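Local coordinates for protein uronate isomerase (Caulobacter crescentus, PDB 2Q01) that catalyses the reversible isomerisation of D-glucuronate to D-fructuronate and of D-galacturonate to D-tagaturonate in pentose and glucuronate interconversion, at residues Glu11-Phe15 with Asp430-Arg434; Leu31-Pro36 with Ile458-Tyr463. All coordinates share one frame; numbering follows the deposited sequence.

Both contacts bring the N-terminal part of the chain against the C-terminal helices of this TIM-barrel-clan enzyme, and their centres lie about 13 Å apart. Along the chain the segments alternate: 11-15, then 31-36, then 430-434, then 458-463. Helix 19-30 joins the two N-terminal segments, while helices 425-445 and 451-469, consecutive in sequence, carry their partners. Arg433 links the sites directly: Arg433 NH1 probably bonds to Leu35 O (3.0 Å) and NH2, more weakly, to Pro36 O. The beginning of the chain, just ahead of strand 37-39, is thus fastened to its C-terminal helices, mainly through polar bonds in interaction 1 and through apolar side chains in interaction 2.

Interaction 1 (Glu11-Phe15 with Asp430-Arg434); sequences EDRLF and DVARR
Arg434, on helix 425-445, reaches into a type II beta turn running from Asp12 to Phe15 and, with Arg13 and Asp430, forms a salt-bridge network. Its extended chain suits the task, since a guanidinium can serve several acceptors at once. Arg434 NH2 gives a bond of 2.6 Å to Glu11 O, which lies near the guanidinium plane, although the donor stands above the carbonyl plane. The same Arg434 NH2 meets Arg13 O at 3.0 Å on a lone pair, in the carbonyl plane. The Arg13 guanidinium lies over one face of the Arg434 group, the planes 31° apart, and Arg13 NH1 bonds to His10 O. These like charges are probably offset by Asp430 OD1, which takes Arg434 NE at 2.9 Å and Arg13 NH2 at 3.3 Å from opposite faces of its carboxylate; Asp430 OD2 is held by Tyr29. The Phe15 ring crosses the Arg434 side chain, Phe15 CE1 lying 3.7 Å from Arg434 CB. A leucine in place of Arg434 would probably leave the carbonyls of Glu11 and Arg13 without these donors and Asp430 with one positive partner fewer. Leu14, branched and apolar, points at the helix, and Arg448 of a second subunit also packs on the Leu14 side chain. With Leu14 chi1 at -47°, CG sits beside the backbone N, and Leu14 CD1 comes to rest 3.8 Å from Val431 CA.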
ATOM      1  N   GLU B  11     -21.699  10.775 -20.577  1.00 53.16           N
ATOM      2  CA  GLU B  11     -21.691  12.015 -19.789  1.00 52.83           C
ATOM      3  C   GLU B  11     -21.304  11.773 -18.338  1.00 49.74           C
ATOM      4  O   GLU B  11     -20.765  12.662 -17.685  1.00 42.78           O
ATOM      5  CB  GLU B  11     -23.072  12.671 -19.787  1.00 56.91           C
ATOM      6  CG  GLU B  11     -23.667  13.007 -21.142  1.00 84.68           C
ATOM      7  CD  GLU B  11     -25.079  13.571 -21.026  1.00 97.42           C
ATOM      8  OE1 GLU B  11     -25.581  14.135 -22.021  1.00 91.58           O
ATOM      9  OE2 GLU B  11     -25.687  13.454 -19.937  1.00 98.50           O
ATOM     10  N   ASP B  12     -21.610  10.576 -17.839  1.00 48.30           N
ATOM     11  CA  ASP B  12     -21.433  10.232 -16.432  1.00 43.34           C
ATOM     12  C   ASP B  12     -20.218   9.349 -16.187  1.00 36.13           C
ATOM     13  O   ASP B  12     -20.187   8.597 -15.217  1.00 50.63           O
ATOM     14  CB  ASP B  12     -22.683   9.528 -15.901  1.00 49.08           C
ATOM     15  CG  ASP B  12     -23.860  10.465 -15.725  1.00 55.43           C
ATOM     16  OD1 ASP B  12     -25.003   9.981 -15.852  1.00 52.69           O
ATOM     17  OD2 ASP B  12     -23.653  11.671 -15.455  1.00 53.25           O
ATOM     18  N   ARG B  13     -19.229   9.440 -17.069  1.00 39.71           N
ATOM     19  CA  ARG B  13     -17.996   8.670 -16.941  1.00 41.86           C
ATOM     20  C   ARG B  13     -17.231   9.053 -15.672  1.00 44.56           C
ATOM     21  O   ARG B  13     -17.255  10.213 -15.246  1.00 38.45           O
ATOM     22  CB  ARG B  13     -17.116   8.858 -18.181  1.00 38.04           C
ATOM     23  CG  ARG B  13     -16.762  10.303 -18.472  1.00 39.10           C
ATOM     24  CD  ARG B  13     -15.978  10.463 -19.755  1.00 32.76           C
ATOM     25  NE  ARG B  13     -15.680  11.867 -20.032  1.00 38.06           N
ATOM     26  CZ  ARG B  13     -16.506  12.709 -20.646  1.00 45.99           C
ATOM     27  NH1 ARG B  13     -17.700  12.303 -21.060  1.00 51.37           N
ATOM     28  NH2 ARG B  13     -16.141  13.966 -20.847  1.00 41.56           N
ATOM     29  N   LEU B  14     -16.590   8.057 -15.059  1.00 41.39           N
ATOM     30  CA  LEU B  14     -15.758   8.226 -13.848  1.00 47.10           C
ATOM     31  C   LEU B  14     -16.516   8.509 -12.534  1.00 44.11           C
ATOM     32  O   LEU B  14     -15.916   8.508 -11.457  1.00 49.84           O
ATOM     33  CB  LEU B  14     -14.605   9.237 -14.071  1.00 37.34           C
ATOM     34  CG  LEU B  14     -13.752   9.107 -15.350  1.00 29.41           C
ATOM     35  CD1 LEU B  14     -12.860  10.309 -15.546  1.00 40.23           C
ATOM     36  CD2 LEU B  14     -12.938   7.841 -15.363  1.00 33.10           C
ATOM     37  N   PHE B  15     -17.826   8.740 -12.622  1.00 42.34           N
ATOM     38  CA  PHE B  15     -18.673   8.880 -11.434  1.00 34.29           C
ATOM     39  C   PHE B  15     -19.036   7.484 -10.941  1.00 35.28           C
ATOM     40  O   PHE B  15     -19.137   6.563 -11.755  1.00 29.90           O
ATOM     41  CB  PHE B  15     -19.954   9.669 -11.748  1.00 39.01           C
ATOM     42  CG  PHE B  15     -19.714  11.068 -12.243  1.00 39.16           C
ATOM     43  CD1 PHE B  15     -18.616  11.818 -11.802  1.00 34.75           C
ATOM     44  CD2 PHE B  15     -20.602  11.647 -13.144  1.00 26.15           C
ATOM     45  CE1 PHE B  15     -18.399  13.110 -12.271  1.00 26.02           C
ATOM     46  CE2 PHE B  15     -20.398  12.949 -13.619  1.00 35.44           C
ATOM     47  CZ  PHE B  15     -19.295  13.682 -13.185  1.00 34.14           C
ATOM     48  N   ASP B 430     -10.258  17.174 -17.291  1.00 37.29           N
ATOM     49  CA  ASP B 430     -11.619  16.660 -17.137  1.00 31.86           C
ATOM     50  C   ASP B 430     -11.675  15.437 -16.224  1.00 31.67           C
ATOM     51  O   ASP B 430     -12.565  15.341 -15.375  1.00 42.22           O
ATOM     52  CB  ASP B 430     -12.244  16.319 -18.488  1.00 38.25           C
ATOM     53  CG  ASP B 430     -13.751  16.227 -18.414  1.00 43.14           C
ATOM     54  OD1 ASP B 430     -14.289  15.100 -18.417  1.00 51.85           O
ATOM     55  OD2 ASP B 430     -14.398  17.288 -18.323  1.00 46.34           O
ATOM     56  N   VAL B 431     -10.729  14.511 -16.405  1.00 33.08           N
ATOM     57  CA  VAL B 431     -10.593  13.323 -15.546  1.00 27.22           C
ATOM     58  C   VAL B 431     -10.362  13.730 -14.086  1.00 33.36           C
ATOM     59  O   VAL B 431     -10.982  13.178 -13.180  1.00 33.17           O
ATOM     60  CB  VAL B 431      -9.445  12.399 -16.041  1.00 33.46           C
ATOM     61  CG1 VAL B 431      -9.111  11.294 -15.032  1.00 33.10           C
ATOM     62  CG2 VAL B 431      -9.795  11.789 -17.361  1.00 34.08           C
ATOM     63  N   ALA B 432      -9.487  14.713 -13.875  1.00 34.51           N
ATOM     64  CA  ALA B 432      -9.214  15.256 -12.538  1.00 35.89           C
ATOM     65  C   ALA B 432     -10.475  15.778 -11.874  1.00 29.56           C
ATOM     66  O   ALA B 432     -10.722  15.512 -10.701  1.00 29.76           O
ATOM     67  CB  ALA B 432      -8.189  16.361 -12.626  1.00 36.77           C
ATOM     68  N   ARG B 433     -11.272  16.513 -12.644  1.00 34.84           N
ATOM     69  CA  ARG B 433     -12.510  17.122 -12.156  1.00 26.26           C
ATOM     70  C   ARG B 433     -13.615  16.114 -11.813  1.00 31.84           C
ATOM     71  O   ARG B 433     -14.328  16.300 -10.828  1.00 34.96           O
ATOM     72  CB  ARG B 433     -12.990  18.173 -13.151  1.00 29.18           C
ATOM     73  CG  ARG B 433     -12.058  19.378 -13.209  1.00 30.87           C
ATOM     74  CD  ARG B 433     -12.270  20.252 -14.436  1.00 31.61           C
ATOM     75  NE  ARG B 433     -11.295  21.343 -14.434  1.00 43.99           N
ATOM     76  CZ  ARG B 433     -11.372  22.449 -15.168  1.00 38.05           C
ATOM     77  NH1 ARG B 433     -12.383  22.649 -16.004  1.00 35.79           N
ATOM     78  NH2 ARG B 433     -10.425  23.366 -15.055  1.00 39.55           N
ATOM     79  N   ARG B 434     -13.727  15.041 -12.596  1.00 29.64           N
ATOM     80  CA  ARG B 434     -14.724  13.991 -12.356  1.00 30.20           C
ATOM     81  C   ARG B 434     -14.393  13.117 -11.164  1.00 35.43           C
ATOM     82  O   ARG B 434     -15.289  12.756 -10.398  1.00 42.69           O
ATOM     83  CB  ARG B 434     -14.889  13.107 -13.590  1.00 30.45           C
ATOM     84  CG  ARG B 434     -15.502  13.831 -14.753  1.00 23.87           C
ATOM     85  CD  ARG B 434     -15.639  12.961 -15.976  1.00 24.82           C
ATOM     86  NE  ARG B 434     -16.367  13.700 -16.997  1.00 46.27           N
ATOM     87  CZ  ARG B 434     -17.670  13.577 -17.227  1.00 33.75           C
ATOM     88  NH1 ARG B 434     -18.237  14.315 -18.163  1.00 28.67           N
ATOM     89  NH2 ARG B 434     -18.395  12.708 -16.536  1.00 25.84           N
TER
HETATM   90  O   HOH W   1     -12.841  12.585 -19.615  1.00 45.48           O

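Interaction 2 (Leu31-Pro36 with Ile458-Tyr463); sequences LVKDLP and IVDLTY
Val32 and Thr462 meet tip to tip where the loop between helix 19-30 and strand 37-39 lies against helix 451-469. Both methyls of Val32 come within 3.5 Å of Thr462 OG1, and Val32 CG2 also approaches Ile458 O at 3.4 Å. The threonine hydroxyl is turned back on its own helix: chi1 of -60° places Thr462 OG1 beside the backbone N, from where it donates to Ile458 O at 2.8 Å. That carbonyl also accepts the Thr462 backbone N-H from the opposite face, and two bonds satisfy it despite the valine beside it. Next to this pair, Val32 CG2 lies 3.8 Å from Ile458 CG1, and Leu31 slants across Ile458. A type I beta turn from Val32 to Leu35 directs both of its end side chains toward the helix. Leu35 CD1 reaches between Val459, Thr462 and Tyr463, 4.0 Å from Thr462 CG2 and 4.1 Å from Tyr463 CB, as an apolar branched chain can without a polar partner. Farther along, the Pro36 ring slants across Tyr463, Pro36 CD standing 3.7 Å from Tyr463 CE1, while the phenol oxygen bonds to Lys467. Arg433 of helix 425-445 bonds to Leu35 O, but between these two segments attachment rests on apolar contacts, the Thr462 hydroxyl and Ile458 carbonyl being paired within helix 451-469.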
ATOM      1  N   LEU B  31     -20.440  22.350 -11.582  1.00 37.72           N
ATOM      2  CA  LEU B  31     -19.967  23.565 -10.935  1.00 41.52           C
ATOM      3  C   LEU B  31     -18.546  23.926 -11.351  1.00 40.78           C
ATOM      4  O   LEU B  31     -18.059  25.012 -11.042  1.00 53.60           O
ATOM      5  CB  LEU B  31     -19.978  23.337  -9.423  1.00 30.60           C
ATOM      6  CG  LEU B  31     -20.764  24.246  -8.494  1.00 46.11           C
ATOM      7  CD1 LEU B  31     -22.256  24.038  -8.688  1.00 47.32           C
ATOM      8  CD2 LEU B  31     -20.367  23.910  -7.079  1.00 52.25           C
ATOM      9  N   VAL B  32     -17.896  23.018 -12.070  1.00 44.39           N
ATOM     10  CA  VAL B  32     -16.449  23.033 -12.220  1.00 39.79           C
ATOM     11  C   VAL B  32     -15.947  22.692 -13.644  1.00 47.65           C
ATOM     12  O   VAL B  32     -14.841  23.096 -14.028  1.00 48.92           O
ATOM     13  CB  VAL B  32     -15.836  22.139 -11.094  1.00 35.16           C
ATOM     14  CG1 VAL B  32     -14.885  21.101 -11.604  1.00 27.03           C
ATOM     15  CG2 VAL B  32     -15.238  23.003  -9.999  1.00 33.28           C
ATOM     16  N   LYS B  33     -16.789  22.015 -14.435  1.00 44.44           N
ATOM     17  CA  LYS B  33     -16.410  21.479 -15.761  1.00 41.01           C
ATOM     18  C   LYS B  33     -15.977  22.502 -16.809  1.00 39.82           C
ATOM     19  O   LYS B  33     -15.245  22.166 -17.744  1.00 41.05           O
ATOM     20  CB  LYS B  33     -17.522  20.593 -16.344  1.00 35.04           C
ATOM     21  CG  LYS B  33     -18.790  21.312 -16.780  1.00 41.48           C
ATOM     22  CD  LYS B  33     -19.870  20.319 -17.172  1.00 48.04           C
ATOM     23  CE  LYS B  33     -21.244  20.978 -17.194  1.00 65.16           C
ATOM     24  NZ  LYS B  33     -22.340  19.979 -17.007  1.00 60.64           N
ATOM     25  N   ASP B  34     -16.437  23.738 -16.644  1.00 40.24           N
ATOM     26  CA  ASP B  34     -16.227  24.787 -17.627  1.00 49.83           C
ATOM     27  C   ASP B  34     -15.326  25.900 -17.106  1.00 45.29           C
ATOM     28  O   ASP B  34     -15.126  26.903 -17.787  1.00 50.28           O
ATOM     29  CB  ASP B  34     -17.574  25.359 -18.087  1.00 57.60           C
ATOM     30  CG  ASP B  34     -18.327  24.416 -19.015  1.00 75.89           C
ATOM     31  OD1 ASP B  34     -17.713  23.910 -19.982  1.00 78.84           O
ATOM     32  OD2 ASP B  34     -19.536  24.188 -18.782  1.00 83.38           O
ATOM     33  N   LEU B  35     -14.787  25.715 -15.901  1.00 43.48           N
ATOM     34  CA  LEU B  35     -13.767  26.613 -15.359  1.00 39.18           C
ATOM     35  C   LEU B  35     -12.504  26.552 -16.218  1.00 41.10           C
ATOM     36  O   LEU B  35     -12.227  25.512 -16.834  1.00 41.58           O
ATOM     37  CB  LEU B  35     -13.435  26.247 -13.906  1.00 35.52           C
ATOM     38  CG  LEU B  35     -14.391  26.694 -12.797  1.00 38.10           C
ATOM     39  CD1 LEU B  35     -13.942  26.126 -11.472  1.00 37.13           C
ATOM     40  CD2 LEU B  35     -14.489  28.213 -12.714  1.00 47.62           C
ATOM     41  N   PRO B  36     -11.742  27.662 -16.279  1.00 41.97           N
ATOM     42  CA  PRO B  36     -10.504  27.638 -17.059  1.00 41.95           C
ATOM     43  C   PRO B  36      -9.495  26.626 -16.531  1.00 40.01           C
ATOM     44  O   PRO B  36      -9.477  26.328 -15.333  1.00 41.15           O
ATOM     45  CB  PRO B  36      -9.956  29.065 -16.900  1.00 40.67           C
ATOM     46  CG  PRO B  36     -11.151  29.896 -16.525  1.00 32.91           C
ATOM     47  CD  PRO B  36     -11.968  28.985 -15.666  1.00 40.18           C
ATOM     48  N   ILE B 458     -14.800  21.721  -4.332  1.00 34.90           N
ATOM     49  CA  ILE B 458     -14.600  21.371  -5.735  1.00 32.04           C
ATOM     50  C   ILE B 458     -14.039  22.554  -6.550  1.00 28.86           C
ATOM     51  O   ILE B 458     -13.135  22.371  -7.364  1.00 37.70           O
ATOM     52  CB  ILE B 458     -15.874  20.714  -6.364  1.00 28.89           C
ATOM     53  CG1 ILE B 458     -15.547  20.014  -7.683  1.00 31.19           C
ATOM     54  CG2 ILE B 458     -17.006  21.716  -6.546  1.00 29.77           C
ATOM     55  CD1 ILE B 458     -14.820  18.727  -7.534  1.00 44.42           C
ATOM     56  N   VAL B 459     -14.534  23.759  -6.275  1.00 32.57           N
ATOM     57  CA  VAL B 459     -14.094  24.977  -6.957  1.00 34.56           C
ATOM     58  C   VAL B 459     -12.685  25.387  -6.505  1.00 38.57           C
ATOM     59  O   VAL B 459     -11.875  25.839  -7.321  1.00 48.57           O
ATOM     60  CB  VAL B 459     -15.117  26.133  -6.764  1.00 34.93           C
ATOM     61  CG1 VAL B 459     -14.705  27.386  -7.547  1.00 33.83           C
ATOM     62  CG2 VAL B 459     -16.497  25.695  -7.213  1.00 30.83           C
ATOM     63  N   ASP B 460     -12.397  25.199  -5.216  1.00 34.99           N
ATOM     64  CA  ASP B 460     -11.075  25.482  -4.652  1.00 42.89           C
ATOM     65  C   ASP B 460     -10.028  24.565  -5.266  1.00 45.82           C
ATOM     66  O   ASP B 460      -9.054  25.037  -5.860  1.00 43.72           O
ATOM     67  CB  ASP B 460     -11.082  25.324  -3.129  1.00 40.96           C
ATOM     68  CG  ASP B 460     -11.489  26.596  -2.405  1.00 51.08           C
ATOM     69  OD1 ASP B 460     -11.482  27.680  -3.028  1.00 58.68           O
ATOM     70  OD2 ASP B 460     -11.809  26.510  -1.200  1.00 66.46           O
ATOM     71  N   LEU B 461     -10.272  23.259  -5.150  1.00 40.30           N
ATOM     72  CA  LEU B 461      -9.417  22.211  -5.717  1.00 39.29           C
ATOM     73  C   LEU B 461      -9.103  22.402  -7.202  1.00 40.93           C
ATOM     74  O   LEU B 461      -7.977  22.155  -7.641  1.00 42.86           O
ATOM     75  CB  LEU B 461     -10.064  20.836  -5.502  1.00 39.68           C
ATOM     76  CG  LEU B 461      -9.707  19.952  -4.294  1.00 43.98           C
ATOM     77  CD1 LEU B 461      -9.450  20.718  -3.005  1.00 46.14           C
ATOM     78  CD2 LEU B 461     -10.771  18.874  -4.080  1.00 41.94           C
ATOM     79  N   THR B 462     -10.099  22.858  -7.960  1.00 32.64           N
ATOM     80  CA  THR B 462      -9.966  23.047  -9.401  1.00 31.98           C
ATOM     81  C   THR B 462      -9.210  24.326  -9.760  1.00 30.45           C
ATOM     82  O   THR B 462      -8.324  24.308 -10.621  1.00 44.12           O
ATOM     83  CB  THR B 462     -11.357  23.036 -10.088  1.00 33.75           C
ATOM     84  OG1 THR B 462     -12.000  21.782  -9.832  1.00 29.87           O
ATOM     85  CG2 THR B 462     -11.245  23.227 -11.594  1.00 32.64           C
ATOM     86  N   TYR B 463      -9.541  25.425  -9.089  1.00 31.09           N
ATOM     87  CA  TYR B 463      -9.142  26.741  -9.574  1.00 40.81           C
ATOM     88  C   TYR B 463      -8.367  27.586  -8.555  1.00 37.95           C
ATOM     89  O   TYR B 463      -7.268  28.053  -8.855  1.00 42.25           O
ATOM     90  CB  TYR B 463     -10.381  27.492 -10.099  1.00 42.54           C
ATOM     91  CG  TYR B 463     -10.099  28.774 -10.862  1.00 32.22           C
ATOM     92  CD1 TYR B 463      -9.883  28.758 -12.238  1.00 29.64           C
ATOM     93  CD2 TYR B 463     -10.082  30.010 -10.206  1.00 34.28           C
ATOM     94  CE1 TYR B 463      -9.630  29.938 -12.940  1.00 37.11           C
ATOM     95  CE2 TYR B 463      -9.830  31.188 -10.894  1.00 39.25           C
ATOM     96  CZ  TYR B 463      -9.605  31.146 -12.254  1.00 44.30           C
ATOM     97  OH  TYR B 463      -9.360  32.319 -12.921  1.00 51.28           O
TER